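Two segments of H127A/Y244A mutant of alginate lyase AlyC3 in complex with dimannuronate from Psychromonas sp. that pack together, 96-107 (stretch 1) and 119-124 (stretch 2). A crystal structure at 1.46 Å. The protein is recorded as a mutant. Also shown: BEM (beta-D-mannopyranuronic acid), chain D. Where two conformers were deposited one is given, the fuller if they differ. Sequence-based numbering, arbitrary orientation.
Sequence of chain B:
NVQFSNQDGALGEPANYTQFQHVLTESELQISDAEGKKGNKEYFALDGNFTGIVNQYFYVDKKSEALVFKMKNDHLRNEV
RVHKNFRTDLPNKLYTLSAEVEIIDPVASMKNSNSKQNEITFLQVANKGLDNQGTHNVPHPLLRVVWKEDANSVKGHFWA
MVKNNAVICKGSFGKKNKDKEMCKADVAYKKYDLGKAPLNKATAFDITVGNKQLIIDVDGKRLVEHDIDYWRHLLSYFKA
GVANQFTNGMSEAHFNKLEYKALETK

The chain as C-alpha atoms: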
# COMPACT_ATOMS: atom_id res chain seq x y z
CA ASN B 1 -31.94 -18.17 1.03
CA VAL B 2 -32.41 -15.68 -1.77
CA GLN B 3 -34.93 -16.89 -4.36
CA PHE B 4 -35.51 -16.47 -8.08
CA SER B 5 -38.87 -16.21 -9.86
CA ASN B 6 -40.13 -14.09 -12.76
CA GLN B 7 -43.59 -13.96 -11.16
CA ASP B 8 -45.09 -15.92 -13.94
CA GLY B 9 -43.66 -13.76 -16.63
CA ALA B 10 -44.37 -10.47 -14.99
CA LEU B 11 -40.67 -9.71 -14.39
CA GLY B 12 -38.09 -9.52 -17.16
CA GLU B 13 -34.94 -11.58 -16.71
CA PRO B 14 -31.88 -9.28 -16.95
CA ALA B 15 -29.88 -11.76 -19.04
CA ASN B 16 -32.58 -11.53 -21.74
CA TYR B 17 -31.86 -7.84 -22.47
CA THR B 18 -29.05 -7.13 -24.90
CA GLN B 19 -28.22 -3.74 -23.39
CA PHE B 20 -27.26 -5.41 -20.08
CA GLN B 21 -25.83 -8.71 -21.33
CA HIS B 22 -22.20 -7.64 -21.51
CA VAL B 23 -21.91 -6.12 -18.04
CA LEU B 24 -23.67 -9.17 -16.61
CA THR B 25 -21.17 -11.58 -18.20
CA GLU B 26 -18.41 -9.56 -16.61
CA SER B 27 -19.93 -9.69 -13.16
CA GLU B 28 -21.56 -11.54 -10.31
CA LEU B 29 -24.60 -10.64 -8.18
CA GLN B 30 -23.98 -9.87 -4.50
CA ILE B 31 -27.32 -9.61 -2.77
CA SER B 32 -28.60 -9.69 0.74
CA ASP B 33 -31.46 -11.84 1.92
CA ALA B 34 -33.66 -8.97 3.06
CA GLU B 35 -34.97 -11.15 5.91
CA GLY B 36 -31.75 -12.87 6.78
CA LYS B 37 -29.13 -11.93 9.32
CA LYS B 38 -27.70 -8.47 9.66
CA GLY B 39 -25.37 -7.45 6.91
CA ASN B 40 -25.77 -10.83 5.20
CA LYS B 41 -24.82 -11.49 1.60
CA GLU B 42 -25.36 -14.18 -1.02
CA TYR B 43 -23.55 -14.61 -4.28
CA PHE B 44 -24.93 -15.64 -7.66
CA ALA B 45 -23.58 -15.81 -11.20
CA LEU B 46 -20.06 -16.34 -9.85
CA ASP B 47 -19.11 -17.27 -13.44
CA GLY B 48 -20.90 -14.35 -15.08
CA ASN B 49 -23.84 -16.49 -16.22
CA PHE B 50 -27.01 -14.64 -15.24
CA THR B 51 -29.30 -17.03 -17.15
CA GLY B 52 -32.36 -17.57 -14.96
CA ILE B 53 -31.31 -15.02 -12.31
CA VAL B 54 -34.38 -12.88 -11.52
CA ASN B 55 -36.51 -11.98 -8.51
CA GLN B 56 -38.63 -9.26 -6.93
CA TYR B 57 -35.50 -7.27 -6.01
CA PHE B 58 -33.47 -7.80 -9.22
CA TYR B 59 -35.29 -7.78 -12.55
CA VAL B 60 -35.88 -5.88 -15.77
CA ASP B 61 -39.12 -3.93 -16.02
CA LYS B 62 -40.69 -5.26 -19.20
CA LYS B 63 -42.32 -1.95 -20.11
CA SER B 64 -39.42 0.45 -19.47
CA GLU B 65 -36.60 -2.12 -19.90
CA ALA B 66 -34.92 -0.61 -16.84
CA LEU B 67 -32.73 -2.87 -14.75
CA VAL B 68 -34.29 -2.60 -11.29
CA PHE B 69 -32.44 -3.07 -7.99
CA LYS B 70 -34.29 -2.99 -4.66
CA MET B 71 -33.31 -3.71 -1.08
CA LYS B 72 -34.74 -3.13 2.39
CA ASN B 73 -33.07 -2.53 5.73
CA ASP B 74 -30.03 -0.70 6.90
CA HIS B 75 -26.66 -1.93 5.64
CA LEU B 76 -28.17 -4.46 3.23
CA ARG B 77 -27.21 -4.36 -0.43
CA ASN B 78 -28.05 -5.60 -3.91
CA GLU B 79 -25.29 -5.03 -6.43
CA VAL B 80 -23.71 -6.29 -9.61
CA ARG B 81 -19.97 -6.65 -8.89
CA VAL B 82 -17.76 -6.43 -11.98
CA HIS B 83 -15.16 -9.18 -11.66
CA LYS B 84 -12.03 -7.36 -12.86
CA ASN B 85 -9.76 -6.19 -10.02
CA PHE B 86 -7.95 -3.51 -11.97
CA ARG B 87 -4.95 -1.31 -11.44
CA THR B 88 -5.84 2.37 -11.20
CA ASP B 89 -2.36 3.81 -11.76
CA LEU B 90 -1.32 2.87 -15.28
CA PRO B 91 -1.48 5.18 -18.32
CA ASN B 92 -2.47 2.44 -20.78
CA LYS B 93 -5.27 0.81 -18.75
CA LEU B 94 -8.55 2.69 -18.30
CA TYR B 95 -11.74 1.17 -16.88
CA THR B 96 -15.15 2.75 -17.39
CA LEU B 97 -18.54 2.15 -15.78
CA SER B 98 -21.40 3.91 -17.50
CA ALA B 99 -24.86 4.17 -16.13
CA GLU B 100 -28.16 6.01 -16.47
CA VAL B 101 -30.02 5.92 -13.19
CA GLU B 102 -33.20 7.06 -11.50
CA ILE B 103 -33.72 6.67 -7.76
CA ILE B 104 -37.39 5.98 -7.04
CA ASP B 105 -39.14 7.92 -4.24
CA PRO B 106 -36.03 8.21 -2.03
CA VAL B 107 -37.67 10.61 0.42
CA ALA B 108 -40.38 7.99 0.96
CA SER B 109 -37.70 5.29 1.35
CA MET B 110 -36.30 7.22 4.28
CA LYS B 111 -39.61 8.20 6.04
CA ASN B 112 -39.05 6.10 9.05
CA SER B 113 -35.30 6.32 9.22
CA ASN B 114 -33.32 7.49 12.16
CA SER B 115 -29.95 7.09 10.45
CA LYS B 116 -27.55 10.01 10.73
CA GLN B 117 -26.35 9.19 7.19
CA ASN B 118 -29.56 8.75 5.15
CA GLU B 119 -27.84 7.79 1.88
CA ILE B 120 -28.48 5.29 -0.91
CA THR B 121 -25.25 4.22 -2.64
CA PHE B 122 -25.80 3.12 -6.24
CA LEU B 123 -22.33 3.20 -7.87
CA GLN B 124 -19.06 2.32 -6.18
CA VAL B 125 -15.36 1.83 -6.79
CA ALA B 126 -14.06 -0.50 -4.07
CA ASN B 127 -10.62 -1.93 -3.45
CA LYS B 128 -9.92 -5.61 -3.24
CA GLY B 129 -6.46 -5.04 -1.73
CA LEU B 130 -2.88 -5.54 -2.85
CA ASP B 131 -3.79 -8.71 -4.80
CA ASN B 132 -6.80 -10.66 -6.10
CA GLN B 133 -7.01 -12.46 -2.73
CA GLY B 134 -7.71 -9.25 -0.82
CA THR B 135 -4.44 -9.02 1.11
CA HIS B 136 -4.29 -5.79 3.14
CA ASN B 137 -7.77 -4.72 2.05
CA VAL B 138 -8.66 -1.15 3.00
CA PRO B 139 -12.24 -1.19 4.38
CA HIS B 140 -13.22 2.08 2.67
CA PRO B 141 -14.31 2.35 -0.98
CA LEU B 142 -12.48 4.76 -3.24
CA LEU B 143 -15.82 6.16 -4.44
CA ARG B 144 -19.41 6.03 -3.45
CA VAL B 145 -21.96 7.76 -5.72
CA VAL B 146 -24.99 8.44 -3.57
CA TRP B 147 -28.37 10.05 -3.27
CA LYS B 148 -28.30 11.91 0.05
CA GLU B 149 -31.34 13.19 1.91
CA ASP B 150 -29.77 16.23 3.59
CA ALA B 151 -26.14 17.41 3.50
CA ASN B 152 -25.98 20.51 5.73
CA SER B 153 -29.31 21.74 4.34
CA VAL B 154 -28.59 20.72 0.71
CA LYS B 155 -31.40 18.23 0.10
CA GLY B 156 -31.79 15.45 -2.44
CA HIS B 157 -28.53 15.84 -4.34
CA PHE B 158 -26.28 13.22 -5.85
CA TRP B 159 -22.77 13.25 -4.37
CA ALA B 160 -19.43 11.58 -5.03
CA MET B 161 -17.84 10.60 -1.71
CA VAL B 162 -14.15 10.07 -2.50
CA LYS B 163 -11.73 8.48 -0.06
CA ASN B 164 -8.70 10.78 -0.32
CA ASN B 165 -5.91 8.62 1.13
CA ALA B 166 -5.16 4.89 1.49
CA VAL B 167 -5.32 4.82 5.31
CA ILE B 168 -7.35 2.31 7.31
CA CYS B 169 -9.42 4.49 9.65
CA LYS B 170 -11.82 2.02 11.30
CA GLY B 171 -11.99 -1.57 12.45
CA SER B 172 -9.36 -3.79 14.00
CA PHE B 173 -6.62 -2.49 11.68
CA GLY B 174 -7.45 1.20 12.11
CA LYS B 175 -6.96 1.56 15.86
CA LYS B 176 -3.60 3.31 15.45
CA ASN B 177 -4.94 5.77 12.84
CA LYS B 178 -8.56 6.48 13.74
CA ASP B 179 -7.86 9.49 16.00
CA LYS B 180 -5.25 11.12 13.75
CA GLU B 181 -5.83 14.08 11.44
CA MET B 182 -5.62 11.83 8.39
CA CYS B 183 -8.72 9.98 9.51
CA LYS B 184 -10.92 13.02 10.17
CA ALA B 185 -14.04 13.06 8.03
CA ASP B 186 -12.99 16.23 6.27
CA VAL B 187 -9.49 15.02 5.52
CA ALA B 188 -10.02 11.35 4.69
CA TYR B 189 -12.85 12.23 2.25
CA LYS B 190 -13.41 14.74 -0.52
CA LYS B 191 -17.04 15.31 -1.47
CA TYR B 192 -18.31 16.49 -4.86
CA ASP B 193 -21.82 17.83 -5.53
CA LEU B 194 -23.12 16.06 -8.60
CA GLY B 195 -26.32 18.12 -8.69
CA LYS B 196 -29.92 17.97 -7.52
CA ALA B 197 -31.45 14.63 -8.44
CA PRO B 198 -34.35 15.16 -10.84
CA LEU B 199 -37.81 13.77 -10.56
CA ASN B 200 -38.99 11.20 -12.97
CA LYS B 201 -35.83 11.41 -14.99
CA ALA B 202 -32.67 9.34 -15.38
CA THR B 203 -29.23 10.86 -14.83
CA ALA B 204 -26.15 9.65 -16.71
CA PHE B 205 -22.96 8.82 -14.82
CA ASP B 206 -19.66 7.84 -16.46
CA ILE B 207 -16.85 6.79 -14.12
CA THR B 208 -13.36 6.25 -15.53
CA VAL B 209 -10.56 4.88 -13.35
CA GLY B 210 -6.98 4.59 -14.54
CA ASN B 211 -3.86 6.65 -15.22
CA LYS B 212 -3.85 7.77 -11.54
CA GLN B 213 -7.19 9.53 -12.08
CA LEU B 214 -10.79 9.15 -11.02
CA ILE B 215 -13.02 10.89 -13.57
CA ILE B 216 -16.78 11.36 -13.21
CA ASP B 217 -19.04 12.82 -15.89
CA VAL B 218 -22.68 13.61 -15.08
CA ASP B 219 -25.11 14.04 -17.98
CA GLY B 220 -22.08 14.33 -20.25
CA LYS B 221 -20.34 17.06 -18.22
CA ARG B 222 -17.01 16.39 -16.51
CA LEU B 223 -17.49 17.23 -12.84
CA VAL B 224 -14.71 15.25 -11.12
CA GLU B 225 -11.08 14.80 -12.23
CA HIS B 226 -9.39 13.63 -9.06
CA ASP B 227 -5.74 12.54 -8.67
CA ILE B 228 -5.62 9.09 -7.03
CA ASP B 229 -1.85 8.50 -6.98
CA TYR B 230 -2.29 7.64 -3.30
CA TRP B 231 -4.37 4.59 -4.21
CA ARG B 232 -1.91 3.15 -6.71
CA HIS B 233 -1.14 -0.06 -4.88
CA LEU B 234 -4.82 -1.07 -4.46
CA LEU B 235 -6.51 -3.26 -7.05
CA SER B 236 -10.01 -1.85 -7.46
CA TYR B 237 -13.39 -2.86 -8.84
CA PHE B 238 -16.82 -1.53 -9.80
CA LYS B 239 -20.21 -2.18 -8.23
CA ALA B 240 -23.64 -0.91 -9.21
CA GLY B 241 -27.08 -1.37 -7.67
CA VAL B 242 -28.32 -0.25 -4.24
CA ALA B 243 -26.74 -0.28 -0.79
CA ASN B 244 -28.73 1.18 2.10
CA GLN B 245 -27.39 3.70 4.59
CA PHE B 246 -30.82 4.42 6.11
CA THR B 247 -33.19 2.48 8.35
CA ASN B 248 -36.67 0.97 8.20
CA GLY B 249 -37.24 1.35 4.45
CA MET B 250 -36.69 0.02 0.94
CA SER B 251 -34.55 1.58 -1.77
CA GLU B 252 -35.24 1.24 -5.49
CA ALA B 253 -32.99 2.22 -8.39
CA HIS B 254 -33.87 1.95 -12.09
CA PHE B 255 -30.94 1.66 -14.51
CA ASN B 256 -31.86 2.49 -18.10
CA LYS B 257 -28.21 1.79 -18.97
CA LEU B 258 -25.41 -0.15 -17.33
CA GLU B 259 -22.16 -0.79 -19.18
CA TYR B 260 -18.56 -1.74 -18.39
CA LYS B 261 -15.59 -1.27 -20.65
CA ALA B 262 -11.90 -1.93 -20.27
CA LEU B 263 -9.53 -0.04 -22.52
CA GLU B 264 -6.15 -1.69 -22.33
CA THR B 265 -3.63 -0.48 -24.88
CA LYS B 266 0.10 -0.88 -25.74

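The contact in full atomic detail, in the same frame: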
# COMPACT_ATOMS: atom_id res chain seq x y z
N THR B 96 -14.02 1.83 -17.38
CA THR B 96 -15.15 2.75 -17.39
C THR B 96 -16.44 2.03 -17.05
O THR B 96 -16.75 0.98 -17.61
CB THR B 96 -15.31 3.47 -18.73
OG1 THR B 96 -14.12 4.22 -19.01
CG2 THR B 96 -16.50 4.43 -18.68
N LEU B 97 -17.20 2.60 -16.12
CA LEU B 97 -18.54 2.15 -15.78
C LEU B 97 -19.48 3.27 -16.19
O LEU B 97 -19.30 4.42 -15.76
CB LEU B 97 -18.65 1.88 -14.28
CG LEU B 97 -19.95 1.22 -13.83
CD1 LEU B 97 -19.94 -0.26 -14.26
CD2 LEU B 97 -20.14 1.39 -12.31
N SER B 98 -20.44 2.94 -17.02
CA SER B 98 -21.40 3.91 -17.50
C SER B 98 -22.79 3.50 -17.12
O SER B 98 -23.19 2.42 -17.39
CB SER B 98 -21.33 4.02 -19.01
OG SER B 98 -20.07 4.36 -19.45
N ALA B 99 -23.53 4.43 -16.53
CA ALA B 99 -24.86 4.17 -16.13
C ALA B 99 -25.81 5.34 -16.37
O ALA B 99 -25.40 6.42 -16.48
CB ALA B 99 -24.86 3.83 -14.65
N GLU B 100 -27.09 5.02 -16.44
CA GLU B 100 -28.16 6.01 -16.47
C GLU B 100 -29.09 5.52 -15.39
O GLU B 100 -29.57 4.45 -15.45
CB GLU B 100 -28.85 6.16 -17.80
CG GLU B 100 -27.95 6.75 -18.84
CD GLU B 100 -28.56 6.80 -20.22
OE1 GLU B 100 -29.67 6.30 -20.37
OE2 GLU B 100 -27.89 7.33 -21.10
N VAL B 101 -29.29 6.31 -14.35
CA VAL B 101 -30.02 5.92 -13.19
C VAL B 101 -31.07 6.90 -12.70
O VAL B 101 -30.90 8.08 -12.77
CB VAL B 101 -29.02 5.82 -12.02
CG1 VAL B 101 -29.66 5.20 -10.80
CG2 VAL B 101 -27.79 5.06 -12.41
N GLU B 102 -32.14 6.34 -12.17
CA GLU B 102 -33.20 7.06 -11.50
C GLU B 102 -33.46 6.40 -10.15
O GLU B 102 -33.70 5.26 -10.08
CB GLU B 102 -34.49 7.06 -12.32
CG GLU B 102 -35.60 7.86 -11.67
CD GLU B 102 -36.86 7.89 -12.51
OE1 GLU B 102 -36.87 7.39 -13.61
OE2 GLU B 102 -37.84 8.42 -12.02
N ILE B 103 -33.40 7.17 -9.09
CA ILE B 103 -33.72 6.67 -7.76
C ILE B 103 -35.20 6.95 -7.50
O ILE B 103 -35.66 8.09 -7.66
CB ILE B 103 -32.84 7.35 -6.69
CG1 ILE B 103 -31.35 7.22 -7.07
CG2 ILE B 103 -33.11 6.74 -5.31
CD1 ILE B 103 -30.85 5.79 -7.10
N ILE B 104 -35.94 5.92 -7.12
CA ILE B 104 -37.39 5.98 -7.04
C ILE B 104 -37.82 6.35 -5.63
O ILE B 104 -37.53 5.62 -4.68
CB ILE B 104 -38.03 4.65 -7.47
CG1 ILE B 104 -37.54 4.26 -8.86
CG2 ILE B 104 -39.55 4.78 -7.45
CD1 ILE B 104 -37.88 5.28 -9.93
N ASP B 105 -38.54 7.48 -5.50
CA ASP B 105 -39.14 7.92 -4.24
C ASP B 105 -38.19 7.79 -3.06
O ASP B 105 -38.54 7.16 -2.05
CB ASP B 105 -40.42 7.14 -3.95
CG ASP B 105 -41.55 7.50 -4.88
OD1 ASP B 105 -41.69 8.70 -5.20
OD2 ASP B 105 -42.30 6.58 -5.29
N PRO B 106 -36.98 8.37 -3.14
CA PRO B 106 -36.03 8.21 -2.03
C PRO B 106 -36.46 8.89 -0.75
O PRO B 106 -36.15 8.40 0.34
CB PRO B 106 -34.72 8.79 -2.59
CG PRO B 106 -35.15 9.71 -3.68
CD PRO B 106 -36.41 9.12 -4.27
N VAL B 107 -37.18 10.01 -0.82
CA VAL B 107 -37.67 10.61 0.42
C VAL B 107 -38.62 9.65 1.13
O VAL B 107 -38.53 9.45 2.35
CB VAL B 107 -38.30 11.99 0.16
CG1 VAL B 107 -38.88 12.55 1.46
CG2 VAL B 107 -37.25 12.95 -0.41
N GLU B 119 -28.37 7.87 3.24
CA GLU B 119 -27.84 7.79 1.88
C GLU B 119 -28.26 6.48 1.24
O GLU B 119 -28.47 5.47 1.93
CB GLU B 119 -26.29 7.87 1.87
CG GLU B 119 -25.75 9.22 2.33
CD GLU B 119 -24.28 9.23 2.65
OE1 GLU B 119 -23.58 8.22 2.38
OE2 GLU B 119 -23.82 10.25 3.18
N ILE B 120 -28.41 6.50 -0.09
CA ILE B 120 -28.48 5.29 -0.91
C ILE B 120 -27.27 5.34 -1.84
O ILE B 120 -27.13 6.28 -2.63
CB ILE B 120 -29.78 5.22 -1.74
CG1 ILE B 120 -30.99 5.08 -0.81
CG2 ILE B 120 -29.71 4.04 -2.74
CD1 ILE B 120 -32.31 5.50 -1.46
N THR B 121 -26.42 4.31 -1.78
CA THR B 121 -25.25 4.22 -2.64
C THR B 121 -25.62 3.35 -3.83
O THR B 121 -26.12 2.24 -3.65
CB THR B 121 -24.09 3.57 -1.89
OG1 THR B 121 -23.75 4.39 -0.77
CG2 THR B 121 -22.86 3.39 -2.81
N PHE B 122 -25.41 3.86 -5.05
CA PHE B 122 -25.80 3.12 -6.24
C PHE B 122 -24.68 2.89 -7.25
O PHE B 122 -24.86 2.08 -8.17
CB PHE B 122 -27.05 3.74 -6.90
CG PHE B 122 -26.89 5.16 -7.33
CD1 PHE B 122 -27.16 6.21 -6.45
CD2 PHE B 122 -26.46 5.46 -8.60
CE1 PHE B 122 -26.99 7.54 -6.84
CE2 PHE B 122 -26.30 6.77 -9.01
CZ PHE B 122 -26.57 7.82 -8.12
N LEU B 123 -23.52 3.54 -7.10
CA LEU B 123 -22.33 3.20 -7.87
C LEU B 123 -21.15 3.26 -6.92
O LEU B 123 -21.11 4.13 -6.04
CB LEU B 123 -22.08 4.18 -9.02
CG LEU B 123 -23.23 4.34 -10.02
CD1 LEU B 123 -23.03 5.58 -10.87
CD2 LEU B 123 -23.35 3.11 -10.91
N GLN B 124 -20.18 2.36 -7.10
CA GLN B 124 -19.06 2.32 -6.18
C GLN B 124 -17.80 1.87 -6.92
O GLN B 124 -17.86 1.06 -7.84
CB GLN B 124 -19.38 1.38 -5.00
CG GLN B 124 -18.38 1.34 -3.86
CD GLN B 124 -18.99 0.83 -2.57
OE1 GLN B 124 -20.03 1.32 -2.12
NE2 GLN B 124 -18.36 -0.17 -1.97
C1 BEM D . -17.71 -3.31 3.41
C2 BEM D . -16.63 -2.62 4.23
O2 BEM D . -15.57 -2.22 3.39
C3 BEM D . -17.21 -1.44 4.96
O3 BEM D . -16.21 -0.72 5.61
C4 BEM D . -18.00 -0.53 4.03
O4 BEM D . -18.78 0.35 4.84
C5 BEM D . -18.96 -1.34 3.19
O5 BEM D . -18.34 -2.42 2.53
C6 BEM D . -19.46 -0.42 2.15
O6B BEM D . -18.93 -0.45 1.04
O6A BEM D . -20.48 0.20 2.37
O1 BEM D . -17.16 -4.32 2.58

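Stretch 1 is a strand from Thr96 to Ile103, followed by a short turn and the start of a helix at Pro106. Stretch 2 is a strand throughout, from Glu119 to Gln124. The two strands run antiparallel, at 174° between their directions, but their axes come no closer than 9.6 Å. That is too far for neighbours in one sheet, and no hydrogen bond crosses the contact. The strands meet through side chains, and every pair across the contact is apolar.

Thr96 does not reach stretch 2. Its OG1 is hydrogen-bonded elsewhere in the structure. Leu97 makes the first contact. Its CA-to-CB bond points toward the other strand, and its CD2 lies 3.9 Å from CD2 of Leu123. Leu97 has chi1 in t and chi2 in p, while Leu123 has chi1 in m and chi2 in t. The two side chains meet methyl to methyl.

Ser98 points away, in the usual alternation of a strand. Ala99 points back toward stretch 2. Its CB is 4.1 Å from CD2 of Leu123, so the same leucine methyl touches both Leu97 and Ala99. The short alanine side chain reaches it with CB alone. The backbones stay well apart here, with the CA atoms of Ala99 and Leu123 separated by 8.7 Å.

Glu100 is out of reach of stretch 2. Val101 points toward it, with chi1 in t. Its CG1 is 3.9 Å from CD2 of Phe122, and it approaches the ring obliquely. Glu102 points away. The acidic side chains of Glu100 and Glu102 thus take no part in the apolar contact.

Ile103 has the largest area covered within stretch 1, 58 Å², and touches two residues. Its CD1 lies 3.8 Å from CD1 of Phe122. CD1 of Ile103 is 4.2 Å from the centroid of the Phe122 ring and 29° off the ring normal, an off-centre CH-pi contact. CG2 of Ile103 lies 4.1 Å from CD1 of Ile120. Both chi angles of Ile103 are in m. Phe122 has chi1 in p, and its ring is touched by Val101 through CD2 and by Ile103 through CD1.

Ile104 and Asp105 do not reach stretch 2. Asp105 is at the N-cap position, but its side chain makes no capping bond. Its phi and psi of 44° and 55° mark a change in backbone course before the helix. Pro106 then comes back toward the contact. Its CB is 4.2 Å from CD1 of Ile120, the methyl that also meets Ile103. Val107 is out of reach.

On stretch 2, Phe122 and Leu123 both point toward stretch 1, although they are consecutive. The psi of -11° at Phe122 is unusual for a strand and fits this break in the alternation. Gln124 then points away, and its NE2 donates a hydrogen bond to O6B of BEM at 3.1 Å.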